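Long-range contact in HD domain protein (Enterococcus faecalis, PDB 4LRL), which is an allosterically regulated deoxyribonucleoside triphosphate triphosphohydrolase of the HD-domain family, whose activity is controlled by bound nucleotides: residues K354-T359 with F442-E447. Sequence-based numbering, arbitrary orientation.
Sequences KSATFT and FYFPKE. With DGT (2'-deoxyguanosine-5'-triphosphate), chain R.
Lys354 and Phe444 form an antiparallel hydrogen-bonded pair: Phe444 N gives its hydrogen to Lys354 O at 2.7 Å, with 161° at the hydrogen, while the return bond from Lys354 N to Phe444 O is more bent, at 131°. Ala356 and Phe442 repeat the exchange, and Phe442 N reaches Ala356 O almost straight (2.9 Å). At this end of the sheet Lys354, first residue of its strand, and Lys446, just past the other strand, both reach one triphosphate. Lys354 NZ donates a hydrogen bond to DGT O1B at 2.7 Å, its chain bent at chi2 (75°); Lys446, extended beyond CG, makes a longer one from NZ to DGT O2G at 3.3 Å. The ammonium groups thus engage different phosphates, beta and gamma, of a nucleotide also held by Arg350 and by Lys38 of a second subunit, consistent with an allosteric site between subunits. Strand 354-357 lies at one edge of the chain's small antiparallel sheet, with strand 441-444 in the middle and 387-389 beyond it. Between the bonded pairs, Ser355 CB sits over a face of the Tyr443 ring, 3.5 Å from its centroid in a CH-pi contact, while Ser355 OG is hydrogen-bonded to Arg441 and Tyr443 OH to Pro270 O. On the other side of the sheet, Phe444 runs alongside Lys354, its CE1 3.7 Å from Lys354 CB. Phe358 presents its ring edge to Phe442 N.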
loop_
_atom_site.group_PDB
_atom_site.type_symbol
_atom_site.label_atom_id
_atom_site.label_comp_id
_atom_site.label_asym_id
_atom_site.label_seq_id
_atom_site.Cartn_x
_atom_site.Cartn_y
_atom_site.Cartn_z
ATOM N N LYS C 354 -19.858 -21.523 18.493
ATOM C CA LYS C 354 -20.065 -20.139 18.893
ATOM C C LYS C 354 -19.536 -19.981 20.321
ATOM O O LYS C 354 -19.304 -20.978 21.004
ATOM C CB LYS C 354 -21.560 -19.820 18.810
ATOM C CG LYS C 354 -21.937 -18.347 18.776
ATOM C CD LYS C 354 -21.652 -17.670 17.423
ATOM C CE LYS C 354 -21.889 -16.153 17.531
ATOM N NZ LYS C 354 -21.620 -15.375 16.272
ATOM N N SER C 355 -19.336 -18.744 20.770
ATOM C CA SER C 355 -18.827 -18.484 22.119
ATOM C C SER C 355 -19.362 -17.209 22.762
ATOM O O SER C 355 -19.817 -16.288 22.086
ATOM C CB SER C 355 -17.301 -18.429 22.131
ATOM O OG SER C 355 -16.830 -17.313 21.390
ATOM N N ALA C 356 -19.283 -17.170 24.088
ATOM C CA ALA C 356 -19.632 -15.987 24.858
ATOM C C ALA C 356 -18.527 -15.755 25.874
ATOM O O ALA C 356 -17.982 -16.701 26.434
ATOM C CB ALA C 356 -20.986 -16.181 25.561
ATOM N N THR C 357 -18.186 -14.496 26.107
ATOM C CA THR C 357 -17.184 -14.172 27.124
ATOM C C THR C 357 -17.764 -14.294 28.526
ATOM O O THR C 357 -18.984 -14.254 28.709
ATOM C CB THR C 357 -16.669 -12.743 26.964
ATOM O OG1 THR C 357 -17.783 -11.845 26.982
ATOM C CG2 THR C 357 -15.917 -12.597 25.665
ATOM N N PHE C 358 -16.881 -14.465 29.501
ATOM C CA PHE C 358 -17.225 -14.324 30.912
ATOM C C PHE C 358 -15.961 -13.860 31.623
ATOM O O PHE C 358 -14.862 -14.083 31.120
ATOM C CB PHE C 358 -17.801 -15.624 31.505
ATOM C CG PHE C 358 -16.833 -16.765 31.541
ATOM C CD1 PHE C 358 -16.062 -17.002 32.673
ATOM C CD2 PHE C 358 -16.697 -17.612 30.449
ATOM C CE1 PHE C 358 -15.162 -18.063 32.708
ATOM C CE2 PHE C 358 -15.798 -18.674 30.474
ATOM C CZ PHE C 358 -15.033 -18.903 31.608
ATOM N N THR C 359 -16.099 -13.189 32.759
ATOM C CA THR C 359 -14.924 -12.546 33.365
ATOM C C THR C 359 -14.262 -13.360 34.475
ATOM O O THR C 359 -13.035 -13.335 34.624
ATOM C CB THR C 359 -15.203 -11.086 33.838
ATOM O OG1 THR C 359 -16.556 -10.969 34.291
ATOM C CG2 THR C 359 -14.969 -10.095 32.696
ATOM N N PHE C 442 -16.629 -19.288 26.685
ATOM C CA PHE C 442 -17.378 -20.529 26.735
ATOM C C PHE C 442 -17.926 -20.833 25.339
ATOM O O PHE C 442 -18.605 -20.004 24.722
ATOM C CB PHE C 442 -18.502 -20.414 27.769
ATOM C CG PHE C 442 -19.426 -21.588 27.790
ATOM C CD1 PHE C 442 -18.953 -22.861 28.116
ATOM C CD2 PHE C 442 -20.774 -21.426 27.492
ATOM C CE1 PHE C 442 -19.809 -23.963 28.139
ATOM C CE2 PHE C 442 -21.654 -22.520 27.522
ATOM C CZ PHE C 442 -21.170 -23.794 27.845
ATOM N N TYR C 443 -17.614 -22.018 24.834
ATOM C CA TYR C 443 -17.936 -22.348 23.463
ATOM C C TYR C 443 -19.107 -23.302 23.434
ATOM O O TYR C 443 -19.215 -24.169 24.285
ATOM C CB TYR C 443 -16.712 -22.942 22.752
ATOM C CG TYR C 443 -15.740 -21.893 22.266
ATOM C CD1 TYR C 443 -14.691 -21.446 23.074
ATOM C CD2 TYR C 443 -15.881 -21.335 21.001
ATOM C CE1 TYR C 443 -13.790 -20.459 22.612
ATOM C CE2 TYR C 443 -15.005 -20.354 20.539
ATOM C CZ TYR C 443 -13.966 -19.920 21.346
ATOM O OH TYR C 443 -13.118 -18.949 20.857
ATOM N N PHE C 444 -19.983 -23.138 22.447
ATOM C CA PHE C 444 -21.206 -23.948 22.354
ATOM C C PHE C 444 -21.685 -24.002 20.912
ATOM O O PHE C 444 -21.311 -23.133 20.106
ATOM C CB PHE C 444 -22.310 -23.372 23.250
ATOM C CG PHE C 444 -22.538 -21.896 23.071
ATOM C CD1 PHE C 444 -23.411 -21.421 22.086
ATOM C CD2 PHE C 444 -21.881 -20.974 23.886
ATOM C CE1 PHE C 444 -23.629 -20.045 21.919
ATOM C CE2 PHE C 444 -22.086 -19.599 23.726
ATOM C CZ PHE C 444 -22.963 -19.135 22.740
ATOM N N PRO C 445 -22.509 -25.017 20.573
ATOM C CA PRO C 445 -23.016 -25.072 19.201
ATOM C C PRO C 445 -23.864 -23.855 18.893
ATOM O O PRO C 445 -24.671 -23.438 19.723
ATOM C CB PRO C 445 -23.865 -26.348 19.182
ATOM C CG PRO C 445 -23.317 -27.172 20.308
ATOM C CD PRO C 445 -22.981 -26.169 21.364
ATOM N N LYS C 446 -23.640 -23.283 17.718
ATOM C CA LYS C 446 -24.451 -22.188 17.199
ATOM C C LYS C 446 -25.950 -22.506 17.267
ATOM O O LYS C 446 -26.757 -21.639 17.624
ATOM C CB LYS C 446 -24.044 -21.855 15.755
ATOM C CG LYS C 446 -24.691 -20.587 15.209
ATOM C CD LYS C 446 -24.184 -20.200 13.813
ATOM C CE LYS C 446 -25.092 -19.131 13.201
ATOM N NZ LYS C 446 -24.451 -18.347 12.101
ATOM N N GLU C 447 -26.315 -23.745 16.943
ATOM C CA GLU C 447 -27.733 -24.125 16.896
ATOM C C GLU C 447 -28.473 -23.981 18.232
ATOM O O GLU C 447 -29.704 -24.034 18.265
ATOM C CB GLU C 447 -27.980 -25.495 16.221
ATOM C CG GLU C 447 -26.980 -26.609 16.494
ATOM C CD GLU C 447 -25.737 -26.540 15.611
ATOM O OE1 GLU C 447 -25.634 -27.340 14.656
ATOM O OE2 GLU C 447 -24.863 -25.691 15.880
HETATM P PG DGT R . -22.760 -14.804 11.972
HETATM O O1G DGT R . -22.466 -13.315 12.027
HETATM O O2G DGT R . -23.893 -15.235 12.893
HETATM O O3G DGT R . -22.837 -15.373 10.564
HETATM O O3B DGT R . -21.485 -15.576 12.600
HETATM P PB DGT R . -20.069 -14.874 12.845
HETATM O O1B DGT R . -19.882 -14.674 14.325
HETATM O O2B DGT R . -19.902 -13.711 11.899
HETATM O O3A DGT R . -19.057 -16.030 12.388
HETATM P PA DGT R . -18.757 -16.477 10.877
HETATM O O1A DGT R . -18.637 -17.975 10.902
HETATM O O2A DGT R . -19.658 -15.846 9.866
HETATM O "O5'" DGT R . -17.263 -15.917 10.640
HETATM C "C5'" DGT R . -16.859 -14.591 10.964
HETATM C "C4'" DGT R . -16.063 -13.985 9.810
HETATM O "O4'" DGT R . -15.129 -14.904 9.218
HETATM C "C3'" DGT R . -16.984 -13.608 8.658
HETATM O "O3'" DGT R . -17.718 -12.397 8.914
HETATM C "C2'" DGT R . -16.028 -13.549 7.473
HETATM C "C1'" DGT R . -14.901 -14.509 7.857
HETATM N N9 DGT R . -14.851 -15.697 6.971
HETATM C C8 DGT R . -13.754 -16.125 6.311
HETATM N N7 DGT R . -14.006 -17.246 5.581
HETATM C C5 DGT R . -15.301 -17.552 5.778
HETATM C C6 DGT R . -16.245 -18.602 5.303
HETATM O O6 DGT R . -15.906 -19.522 4.533
HETATM N N1 DGT R . -17.498 -18.567 5.736
HETATM C C2 DGT R . -17.954 -17.617 6.561
HETATM N N2 DGT R . -19.250 -17.685 6.925
HETATM N N3 DGT R . -17.164 -16.622 7.048
HETATM C C4 DGT R . -15.850 -16.534 6.691
#